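Local atomic coordinates of ATP-dependent DNA helicase uvsW (Enterobacteria phage T4, PDB entry 1RIF), a protein that couples ATP hydrolysis to the unwinding of duplex DNA in the 3'-5' direction and drives branch migration of Holliday junctions in recombination-dependent repair. Residues 93-96 / 97-100; 113-116 / 117-120; 148-151 / 152-156; 212-215 / 216-220. The protein carries 1 engineered substitution. All coordinates share one frame; numbering follows the deposited sequence.

Interaction 1 (93-96 / 97-100); sequences RKDF and DEWL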
loop_
_atom_site.group_PDB
_atom_site.type_symbol
_atom_site.label_atom_id
_atom_site.label_comp_id
_atom_site.label_asym_id
_atom_site.label_seq_id
_atom_site.Cartn_x
_atom_site.Cartn_y
_atom_site.Cartn_z
ATOM N N ARG A 93 16.768 5.971 -13.769
ATOM C CA ARG A 93 17.586 5.028 -13.030
ATOM C C ARG A 93 18.930 5.689 -12.742
ATOM O O ARG A 93 19.584 5.387 -11.743
ATOM C CB ARG A 93 17.777 3.733 -13.826
ATOM C CG ARG A 93 18.482 2.631 -13.038
ATOM C CD ARG A 93 17.792 2.365 -11.697
ATOM N NE ARG A 93 18.609 1.543 -10.804
ATOM C CZ ARG A 93 18.409 0.249 -10.569
ATOM N NH1 ARG A 93 17.414 -0.400 -11.157
ATOM N NH2 ARG A 93 19.213 -0.399 -9.749
ATOM N N LYS A 94 19.322 6.608 -13.621
ATOM C CA LYS A 94 20.582 7.330 -13.480
ATOM C C LYS A 94 20.574 8.213 -12.239
ATOM O O LYS A 94 21.528 8.214 -11.455
ATOM C CB LYS A 94 20.831 8.208 -14.703
ATOM C CG LYS A 94 22.209 8.843 -14.740
ATOM C CD LYS A 94 23.277 7.802 -15.083
ATOM C CE LYS A 94 24.689 8.408 -15.166
ATOM N NZ LYS A 94 24.872 9.422 -16.257
ATOM N N ASP A 95 19.500 8.973 -12.058
ATOM C CA ASP A 95 19.425 9.852 -10.904
ATOM C C ASP A 95 19.148 9.071 -9.629
ATOM O O ASP A 95 19.512 9.509 -8.531
ATOM C CB ASP A 95 18.378 10.944 -11.122
ATOM C CG ASP A 95 18.800 11.942 -12.193
ATOM O OD1 ASP A 95 19.975 12.375 -12.184
ATOM O OD2 ASP A 95 17.960 12.299 -13.044
ATOM N N PHE A 96 18.516 7.910 -9.769
ATOM C CA PHE A 96 18.241 7.088 -8.605
ATOM C C PHE A 96 19.572 6.594 -8.074
ATOM O O PHE A 96 19.842 6.670 -6.879
ATOM C CB PHE A 96 17.376 5.879 -8.967
ATOM C CG PHE A 96 17.177 4.917 -7.829
ATOM C CD1 PHE A 96 16.516 5.311 -6.673
ATOM C CD2 PHE A 96 17.647 3.614 -7.915
ATOM C CE1 PHE A 96 16.323 4.421 -5.617
ATOM C CE2 PHE A 96 17.458 2.718 -6.864
ATOM C CZ PHE A 96 16.793 3.125 -5.713
ATOM N N ASP A 97 20.412 6.082 -8.968
ATOM C CA ASP A 97 21.705 5.576 -8.546
ATOM C C ASP A 97 22.548 6.689 -7.948
ATOM O O ASP A 97 23.274 6.460 -6.978
ATOM C CB ASP A 97 22.424 4.895 -9.708
ATOM C CG ASP A 97 21.726 3.621 -10.155
ATOM O OD1 ASP A 97 21.207 2.871 -9.291
ATOM O OD2 ASP A 97 21.709 3.362 -11.375
ATOM N N GLU A 98 22.441 7.890 -8.515
ATOM C CA GLU A 98 23.164 9.053 -7.996
ATOM C C GLU A 98 22.699 9.308 -6.558
ATOM O O GLU A 98 23.511 9.522 -5.655
ATOM C CB GLU A 98 22.866 10.284 -8.847
ATOM C CG GLU A 98 24.052 10.809 -9.636
ATOM C CD GLU A 98 23.619 11.505 -10.932
ATOM O OE1 GLU A 98 22.833 12.483 -10.860
ATOM O OE2 GLU A 98 24.064 11.067 -12.023
ATOM N N TRP A 99 21.384 9.283 -6.359
ATOM C CA TRP A 99 20.803 9.491 -5.039
ATOM C C TRP A 99 21.313 8.437 -4.055
ATOM O O TRP A 99 21.677 8.759 -2.923
ATOM C CB TRP A 99 19.281 9.422 -5.124
ATOM C CG TRP A 99 18.588 9.500 -3.795
ATOM C CD1 TRP A 99 18.424 10.606 -3.015
ATOM C CD2 TRP A 99 17.968 8.416 -3.091
ATOM N NE1 TRP A 99 17.737 10.281 -1.864
ATOM C CE2 TRP A 99 17.447 8.942 -1.886
ATOM C CE3 TRP A 99 17.804 7.045 -3.361
ATOM C CZ2 TRP A 99 16.771 8.147 -0.951
ATOM C CZ3 TRP A 99 17.132 6.257 -2.428
ATOM C CH2 TRP A 99 16.624 6.812 -1.239
ATOM N N LEU A 100 21.344 7.181 -4.491
ATOM C CA LEU A 100 21.811 6.088 -3.641
ATOM C C LEU A 100 23.273 6.218 -3.231
ATOM O O LEU A 100 23.653 5.822 -2.132
ATOM C CB LEU A 100 21.637 4.743 -4.349
ATOM C CG LEU A 100 20.273 4.049 -4.367
ATOM C CD1 LEU A 100 20.393 2.775 -5.191
ATOM C CD2 LEU A 100 19.812 3.740 -2.934
#

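Interaction 2 (113-116 / 117-120); sequences EPHW and YQKD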
loop_
_atom_site.group_PDB
_atom_site.type_symbol
_atom_site.label_atom_id
_atom_site.label_comp_id
_atom_site.label_asym_id
_atom_site.label_seq_id
_atom_site.Cartn_x
_atom_site.Cartn_y
_atom_site.Cartn_z
ATOM N N GLU A 113 26.298 -1.887 1.876
ATOM C CA GLU A 113 25.685 -1.467 0.623
ATOM C C GLU A 113 24.458 -2.298 0.299
ATOM O O GLU A 113 24.451 -3.516 0.493
ATOM C CB GLU A 113 26.687 -1.588 -0.522
ATOM C CG GLU A 113 27.582 -0.374 -0.692
ATOM C CD GLU A 113 28.812 -0.675 -1.530
ATOM O OE1 GLU A 113 29.713 -1.392 -1.038
ATOM O OE2 GLU A 113 28.873 -0.198 -2.683
ATOM N N PRO A 114 23.388 -1.651 -0.187
ATOM C CA PRO A 114 22.196 -2.437 -0.514
ATOM C C PRO A 114 22.487 -3.348 -1.709
ATOM O O PRO A 114 23.295 -3.003 -2.575
ATOM C CB PRO A 114 21.144 -1.366 -0.814
ATOM C CG PRO A 114 21.953 -0.230 -1.339
ATOM C CD PRO A 114 23.148 -0.214 -0.408
ATOM N N HIS A 115 21.847 -4.514 -1.736
ATOM C CA HIS A 115 22.037 -5.465 -2.824
ATOM C C HIS A 115 21.352 -4.964 -4.098
ATOM O O HIS A 115 20.464 -4.109 -4.051
ATOM C CB HIS A 115 21.461 -6.831 -2.443
ATOM C CG HIS A 115 22.104 -7.449 -1.240
ATOM N ND1 HIS A 115 22.033 -6.885 0.017
ATOM C CD2 HIS A 115 22.825 -8.586 -1.101
ATOM C CE1 HIS A 115 22.681 -7.649 0.878
ATOM N NE2 HIS A 115 23.171 -8.687 0.224
ATOM N N TRP A 116 21.774 -5.505 -5.237
ATOM C CA TRP A 116 21.210 -5.123 -6.520
ATOM C C TRP A 116 19.692 -5.290 -6.529
ATOM O O TRP A 116 18.977 -4.413 -7.000
ATOM C CB TRP A 116 21.820 -5.969 -7.644
ATOM C CG TRP A 116 21.511 -7.444 -7.527
ATOM C CD1 TRP A 116 22.146 -8.360 -6.728
ATOM C CD2 TRP A 116 20.464 -8.160 -8.197
ATOM N NE1 TRP A 116 21.560 -9.596 -6.863
ATOM C CE2 TRP A 116 20.525 -9.501 -7.758
ATOM C CE3 TRP A 116 19.477 -7.797 -9.124
ATOM C CZ2 TRP A 116 19.637 -10.479 -8.216
ATOM C CZ3 TRP A 116 18.593 -8.770 -9.577
ATOM C CH2 TRP A 116 18.679 -10.095 -9.123
ATOM N N TYR A 117 19.204 -6.410 -6.000
ATOM C CA TYR A 117 17.770 -6.669 -5.988
ATOM C C TYR A 117 17.011 -5.713 -5.082
ATOM O O TYR A 117 15.841 -5.420 -5.332
ATOM C CB TYR A 117 17.477 -8.130 -5.608
ATOM C CG TYR A 117 18.045 -8.587 -4.289
ATOM C CD1 TYR A 117 17.405 -8.287 -3.080
ATOM C CD2 TYR A 117 19.235 -9.314 -4.242
ATOM C CE1 TYR A 117 17.942 -8.702 -1.853
ATOM C CE2 TYR A 117 19.778 -9.730 -3.027
ATOM C CZ TYR A 117 19.129 -9.419 -1.840
ATOM O OH TYR A 117 19.682 -9.824 -0.646
ATOM N N GLN A 118 17.677 -5.220 -4.039
ATOM C CA GLN A 118 17.055 -4.268 -3.127
ATOM C C GLN A 118 16.934 -2.933 -3.858
ATOM O O GLN A 118 15.912 -2.250 -3.761
ATOM C CB GLN A 118 17.901 -4.101 -1.868
ATOM C CG GLN A 118 17.995 -5.360 -1.012
ATOM C CD GLN A 118 18.829 -5.146 0.235
ATOM O OE1 GLN A 118 19.969 -4.698 0.155
ATOM N NE2 GLN A 118 18.263 -5.465 1.395
ATOM N N LYS A 119 17.991 -2.576 -4.588
ATOM C CA LYS A 119 18.022 -1.347 -5.377
ATOM C C LYS A 119 16.938 -1.404 -6.459
ATOM O O LYS A 119 16.235 -0.423 -6.697
ATOM C CB LYS A 119 19.390 -1.173 -6.045
ATOM C CG LYS A 119 20.540 -0.918 -5.089
ATOM C CD LYS A 119 21.836 -0.692 -5.858
ATOM C CE LYS A 119 22.993 -0.372 -4.924
ATOM N NZ LYS A 119 24.271 -0.154 -5.669
ATOM N N ASP A 120 16.815 -2.555 -7.114
ATOM C CA ASP A 120 15.810 -2.741 -8.152
ATOM C C ASP A 120 14.395 -2.604 -7.576
ATOM O O ASP A 120 13.556 -1.894 -8.131
ATOM C CB ASP A 120 15.963 -4.124 -8.806
ATOM C CG ASP A 120 17.147 -4.199 -9.768
ATOM O OD1 ASP A 120 17.754 -3.143 -10.065
ATOM O OD2 ASP A 120 17.464 -5.318 -10.235
#

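Interaction 3 (148-151 / 152-156); sequences LARY and YLENY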
loop_
_atom_site.group_PDB
_atom_site.type_symbol
_atom_site.label_atom_id
_atom_site.label_comp_id
_atom_site.label_asym_id
_atom_site.label_seq_id
_atom_site.Cartn_x
_atom_site.Cartn_y
_atom_site.Cartn_z
ATOM N N LEU A 148 12.878 3.417 0.818
ATOM C CA LEU A 148 11.626 3.950 0.306
ATOM C C LEU A 148 11.157 5.131 1.172
ATOM O O LEU A 148 10.747 6.160 0.640
ATOM C CB LEU A 148 10.563 2.844 0.292
ATOM C CG LEU A 148 10.686 1.831 -0.841
ATOM C CD1 LEU A 148 9.832 0.625 -0.507
ATOM C CD2 LEU A 148 10.259 2.461 -2.158
ATOM N N ALA A 149 11.226 4.985 2.496
ATOM C CA ALA A 149 10.821 6.060 3.408
ATOM C C ALA A 149 11.780 7.268 3.327
ATOM O O ALA A 149 11.337 8.417 3.343
ATOM C CB ALA A 149 10.736 5.532 4.841
ATOM N N ARG A 150 13.085 6.998 3.238
ATOM C CA ARG A 150 14.115 8.042 3.105
ATOM C C ARG A 150 13.818 8.894 1.866
ATOM O O ARG A 150 13.820 10.123 1.917
ATOM C CB ARG A 150 15.489 7.406 2.886
ATOM C CG ARG A 150 16.673 8.095 3.544
ATOM C CD ARG A 150 16.683 9.607 3.465
ATOM N NE ARG A 150 17.002 10.120 4.795
ATOM C CZ ARG A 150 17.715 11.211 5.055
ATOM N NH1 ARG A 150 18.209 11.951 4.077
ATOM N NH2 ARG A 150 17.949 11.545 6.316
ATOM N N TYR A 151 13.601 8.220 0.739
ATOM C CA TYR A 151 13.309 8.902 -0.507
ATOM C C TYR A 151 12.120 9.826 -0.342
ATOM O O TYR A 151 12.187 10.990 -0.704
ATOM C CB TYR A 151 12.997 7.899 -1.615
ATOM C CG TYR A 151 12.629 8.575 -2.912
ATOM C CD1 TYR A 151 13.609 8.926 -3.839
ATOM C CD2 TYR A 151 11.306 8.942 -3.179
ATOM C CE1 TYR A 151 13.286 9.630 -4.997
ATOM C CE2 TYR A 151 10.974 9.647 -4.333
ATOM C CZ TYR A 151 11.968 9.988 -5.236
ATOM O OH TYR A 151 11.650 10.689 -6.378
ATOM N N TYR A 152 11.025 9.295 0.188
ATOM C CA TYR A 152 9.819 10.089 0.389
ATOM C C TYR A 152 10.086 11.273 1.320
ATOM O O TYR A 152 9.687 12.408 1.044
ATOM C CB TYR A 152 8.703 9.232 0.990
ATOM C CG TYR A 152 7.424 10.004 1.148
ATOM C CD1 TYR A 152 6.524 10.130 0.087
ATOM C CD2 TYR A 152 7.163 10.708 2.321
ATOM C CE1 TYR A 152 5.404 10.948 0.188
ATOM C CE2 TYR A 152 6.054 11.524 2.433
ATOM C CZ TYR A 152 5.178 11.649 1.365
ATOM O OH TYR A 152 4.107 12.514 1.473
ATOM N N LEU A 153 10.757 10.989 2.429
ATOM C CA LEU A 153 11.091 11.996 3.430
ATOM C C LEU A 153 11.780 13.197 2.776
ATOM O O LEU A 153 11.429 14.352 3.028
ATOM C CB LEU A 153 11.989 11.350 4.498
ATOM C CG LEU A 153 12.246 11.890 5.916
ATOM C CD1 LEU A 153 13.480 12.730 5.924
ATOM C CD2 LEU A 153 11.040 12.646 6.443
ATOM N N GLU A 154 12.749 12.923 1.913
ATOM C CA GLU A 154 13.489 13.989 1.251
ATOM C C GLU A 154 12.728 14.746 0.164
ATOM O O GLU A 154 13.015 15.915 -0.097
ATOM C CB GLU A 154 14.770 13.425 0.637
ATOM C CG GLU A 154 15.673 12.719 1.613
ATOM C CD GLU A 154 17.018 12.386 0.998
ATOM O OE1 GLU A 154 17.145 12.487 -0.242
ATOM O OE2 GLU A 154 17.942 12.015 1.755
ATOM N N ASN A 155 11.759 14.094 -0.461
ATOM C CA ASN A 155 11.022 14.710 -1.555
ATOM C C ASN A 155 9.585 15.186 -1.319
ATOM O O ASN A 155 9.025 15.879 -2.170
ATOM C CB ASN A 155 11.049 13.756 -2.751
ATOM C CG ASN A 155 12.443 13.585 -3.316
ATOM O OD1 ASN A 155 12.945 14.460 -4.021
ATOM N ND2 ASN A 155 13.086 12.470 -2.990
ATOM N N TYR A 156 8.986 14.816 -0.187
ATOM C CA TYR A 156 7.613 15.217 0.114
ATOM C C TYR A 156 7.415 15.602 1.572
ATOM O O TYR A 156 8.183 15.199 2.437
ATOM C CB TYR A 156 6.636 14.099 -0.246
ATOM C CG TYR A 156 6.669 13.713 -1.704
ATOM C CD1 TYR A 156 7.667 12.873 -2.200
ATOM C CD2 TYR A 156 5.707 14.188 -2.593
ATOM C CE1 TYR A 156 7.705 12.515 -3.533
ATOM C CE2 TYR A 156 5.740 13.833 -3.935
ATOM C CZ TYR A 156 6.741 12.998 -4.394
ATOM O OH TYR A 156 6.783 12.640 -5.719
#

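Interaction 4 (212-215 / 216-220); sequences WQTV and VKQPK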
loop_
_atom_site.group_PDB
_atom_site.type_symbol
_atom_site.label_atom_id
_atom_site.label_comp_id
_atom_site.label_asym_id
_atom_site.label_seq_id
_atom_site.Cartn_x
_atom_site.Cartn_y
_atom_site.Cartn_z
ATOM N N TRP A 212 -1.559 -3.765 12.525
ATOM C CA TRP A 212 -2.914 -3.617 12.003
ATOM C C TRP A 212 -3.961 -3.377 13.080
ATOM O O TRP A 212 -4.864 -2.556 12.909
ATOM C CB TRP A 212 -3.323 -4.862 11.205
ATOM C CG TRP A 212 -2.899 -4.812 9.768
ATOM C CD1 TRP A 212 -1.915 -5.547 9.171
ATOM C CD2 TRP A 212 -3.453 -3.971 8.747
ATOM N NE1 TRP A 212 -1.825 -5.217 7.837
ATOM C CE2 TRP A 212 -2.758 -4.252 7.552
ATOM C CE3 TRP A 212 -4.473 -3.006 8.730
ATOM C CZ2 TRP A 212 -3.051 -3.604 6.343
ATOM C CZ3 TRP A 212 -4.768 -2.361 7.531
ATOM C CH2 TRP A 212 -4.057 -2.666 6.352
ATOM N N GLN A 213 -3.849 -4.096 14.193
ATOM C CA GLN A 213 -4.839 -3.959 15.253
ATOM C C GLN A 213 -4.881 -2.566 15.869
ATOM O O GLN A 213 -5.934 -2.111 16.301
ATOM C CB GLN A 213 -4.631 -5.024 16.337
ATOM C CG GLN A 213 -3.553 -4.739 17.352
ATOM C CD GLN A 213 -3.697 -5.628 18.573
ATOM O OE1 GLN A 213 -4.773 -5.704 19.156
ATOM N NE2 GLN A 213 -2.619 -6.303 18.964
ATOM N N THR A 214 -3.740 -1.888 15.908
ATOM C CA THR A 214 -3.696 -0.537 16.449
ATOM C C THR A 214 -4.225 0.414 15.392
ATOM O O THR A 214 -5.132 1.202 15.641
ATOM C CB THR A 214 -2.261 -0.115 16.794
ATOM O OG1 THR A 214 -1.814 -0.849 17.938
ATOM C CG2 THR A 214 -2.200 1.381 17.086
ATOM N N VAL A 215 -3.638 0.314 14.205
ATOM C CA VAL A 215 -3.980 1.147 13.065
ATOM C C VAL A 215 -5.469 1.187 12.716
ATOM O O VAL A 215 -6.018 2.256 12.449
ATOM C CB VAL A 215 -3.151 0.696 11.836
ATOM C CG1 VAL A 215 -3.721 1.272 10.561
ATOM C CG2 VAL A 215 -1.707 1.131 12.018
ATOM N N VAL A 216 -6.121 0.031 12.719
ATOM C CA VAL A 216 -7.541 -0.042 12.390
ATOM C C VAL A 216 -8.432 0.772 13.346
ATOM O O VAL A 216 -9.533 1.184 12.973
ATOM C CB VAL A 216 -8.014 -1.524 12.366
ATOM C CG1 VAL A 216 -9.527 -1.592 12.342
ATOM C CG2 VAL A 216 -7.457 -2.231 11.134
ATOM N N LYS A 217 -7.950 1.012 14.562
ATOM C CA LYS A 217 -8.698 1.773 15.568
ATOM C C LYS A 217 -8.469 3.279 15.500
ATOM O O LYS A 217 -8.769 3.996 16.446
ATOM C CB LYS A 217 -8.333 1.299 16.975
ATOM C CG LYS A 217 -8.564 -0.180 17.188
ATOM C CD LYS A 217 -8.310 -0.599 18.622
ATOM C CE LYS A 217 -6.869 -0.385 19.029
ATOM N NZ LYS A 217 -6.553 -1.166 20.268
ATOM N N GLN A 218 -7.934 3.759 14.385
ATOM C CA GLN A 218 -7.666 5.181 14.232
ATOM C C GLN A 218 -8.757 5.850 13.407
ATOM O O GLN A 218 -9.349 5.229 12.524
ATOM C CB GLN A 218 -6.309 5.386 13.555
ATOM C CG GLN A 218 -5.286 6.104 14.419
ATOM C CD GLN A 218 -4.889 5.327 15.660
ATOM O OE1 GLN A 218 -4.296 5.880 16.581
ATOM N NE2 GLN A 218 -5.207 4.039 15.685
ATOM N N PRO A 219 -9.056 7.126 13.699
ATOM C CA PRO A 219 -10.095 7.813 12.925
ATOM C C PRO A 219 -9.756 7.885 11.439
ATOM O O PRO A 219 -8.594 8.002 11.068
ATOM C CB PRO A 219 -10.178 9.195 13.585
ATOM C CG PRO A 219 -8.887 9.322 14.362
ATOM C CD PRO A 219 -8.634 7.935 14.854
ATOM N N LYS A 220 -10.780 7.803 10.596
ATOM C CA LYS A 220 -10.591 7.861 9.157
ATOM C C LYS A 220 -9.725 9.060 8.782
ATOM O O LYS A 220 -8.833 8.957 7.938
ATOM C CB LYS A 220 -11.945 7.962 8.447
ATOM C CG LYS A 220 -12.770 6.646 8.392
ATOM C CD LYS A 220 -13.214 6.129 9.775
ATOM C CE LYS A 220 -14.196 7.085 10.489
ATOM N NZ LYS A 220 -13.938 7.078 11.949
#

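Interaction 1 (93-96 / 97-100)
F96 and L100, one helical turn apart on helix 93-101, illustrate how an amphipathic helix builds its inner face from i to i+4 neighbours. With CG of F96 swung anti to its own nitrogen (chi1 174°), the ring reaches forward along the helix. There L100 CG lies over one face, toward the rim, 4.1 Å from the ring centroid in a CH-pi contact, and L100 CD1 packs on F96 CE2 at 3.4 Å. W99 runs beside the phenyl group: its plane is near parallel to that of F96 but slid away, so the rings barely overlap and meet chiefly where W99 CE3 approaches F96 CE1 at 3.8 Å. The indole nitrogen turns to E154. At the start of the helix R93 bends at chi2, which brings NE within 3.3 Å of D97 OD1. This salt bridge is long but nearly straight: OD1 sits in the guanidinium plane, while NE meets the carboxylate on its syn side, somewhat out of plane. NH1 of R93 bridges D120 of helix 116-128, and F96 packs against F123 and V122 there. On the exposed side D95 OD1 and E98 OE1 stand 3.2 Å apart, two acceptors whose approach is probably unfavourable while both are ionised. The chemistry divides by face: F96 and L100 line the buried side, with W99 beside them; R93, between the carboxylates of D97 and D120, probably helps to keep both ionised; and the D95-E98 pair may raise the proton affinity of one member, an effect K94 may soften, its NZ 4.6 Å from E98 OE2.

Interaction 2 (113-116 / 117-120)
Q118 OE1 is gripped twice by one residue, H115, and so shows how a side chain of the first turn can tie down the start of its helix. The backbone H115 N donates to it at 2.7 Å, in the carbonyl plane on a lone pair, while H115 ND1 comes from above that plane at 3.0 Å, with the oxygen at the edge of the imidazole. Q118, three residues on, thus takes the backbone N-H of the N-cap residue with its side-chain oxygen. The double grip fixes both the amide and the rotation of the imidazole. Y117 completes an aromatic cluster: H115 CB lies over its ring, 3.6 Å from the centroid, and Y117 OH stands above the imidazole face. W116 and Y117 both hold CG between nitrogen and carbonyl carbon (chi1 63° and 56°), so that Y117 CB sits over the six-membered ring of W116, 3.8 Å from its centroid, and the tyrosine edge meets the indole face at 85°. Q118 NE2 donates to A139 O in the predicted ATP-binding loop, consistent with the Q motif of superfamily 2 helicases. Helix 116-128 begins against helix 141-155, where Q118 touches L143 and I144, and beside helix 93-101, where K119 meets R93 and L100.

Interaction 3 (148-151 / 152-156)
Y152 N bonds to L148 O in the last turns of helix 141-155, the helix that follows the predicted ATP-binding loop in this RecA-like domain and serves here as an example of how a helix end is finished by side chains. L153 N continues the pattern to A149 O, and the leucine side chain, its CB 3.2 Å from A149 O, goes on to touch M187 and P206. E154, its chain extended beyond CG, forms a salt bridge to R150, whose arm bends at chi2 and chi3 to reach it; the modelled length is implausibly short, so its detail is doubtful. The other oxygen, OE1, serves K102 and W99. N155 makes the distinctive contact. Its backbone N and its ND2 both donate to Y151 O, ND2 at 2.9 Å, and the same amide nitrogen rests over the centre of the Y151 ring, 3.4 Å above the plane. Two bonds thus hold the Y151 carbonyl while the amide lies across the aromatic face, its plane turned 34° from the ring; Y151 OH bonds to E89. Y156 leaves helical geometry, though its N still bonds to Y152 O; its CB stands over the rim of the Y152 ring, and its CE1 comes no nearer than 4.4 Å to Y151 CE2.

Interaction 4 (212-215 / 216-220)
The first torsion of V216 (chi1 167°) sets CG2 beside the backbone nitrogen, from where this methyl reaches W212 and meets CE3 at the edge of the indole, 3.9 Å away and near the ring plane. The tryptophan plays its part with CG on the nitrogen side (chi1 -86°), so that the benzene half of the indole reaches along the helix to its i+4 neighbour. Between the same two residues, V216 N bonds to W212 O at 2.9 Å. This short helix, 212-215, comes straight after strand 207-210 of the parallel RecA-like sheet, and the chain continues from it through a type I beta turn, V215 to Q218, a worked case of a tight turn following a short helix. The turn is closed by Q218 N and V215 O at 3.1 Å, with K217 N bonded to T214 O one step earlier; both bonds span three residues, and both donors lie well above the carbonyl planes. Q218 folds its amide back until NE2 is 2.8 Å from T214 O, but the angle is too poor for a hydrogen bond. K217 runs its aliphatic part alongside Q213 O, with CE 3.4 Å from that oxygen. W212 and V216 share S241 of helix 239-245 as a neighbour, and V215 and Q218 both pack on F223.

All four contacts are local and lie in series along the chain; none nests within or crosses another. The chain is the N-terminal part of the helicase, an N-terminal domain and the first RecA-like, ATP-binding domain, without the C-terminal helicase domain. Past the N-terminal four-stranded sheet, interaction 1 lies along helix 93-101. Interaction 2 opens the next helix, 116-128, and the two touch through a salt bridge and through K119. Interaction 3 ends helix 141-155 and also meets interaction 1, through the indole of W99, so helix 93-101 is tied to two helices of the RecA-like domain. Interaction 4 turns the chain after strand 207-210; its centre lies about 36 Å from that of interaction 1, on the opposite side of the chain's centre.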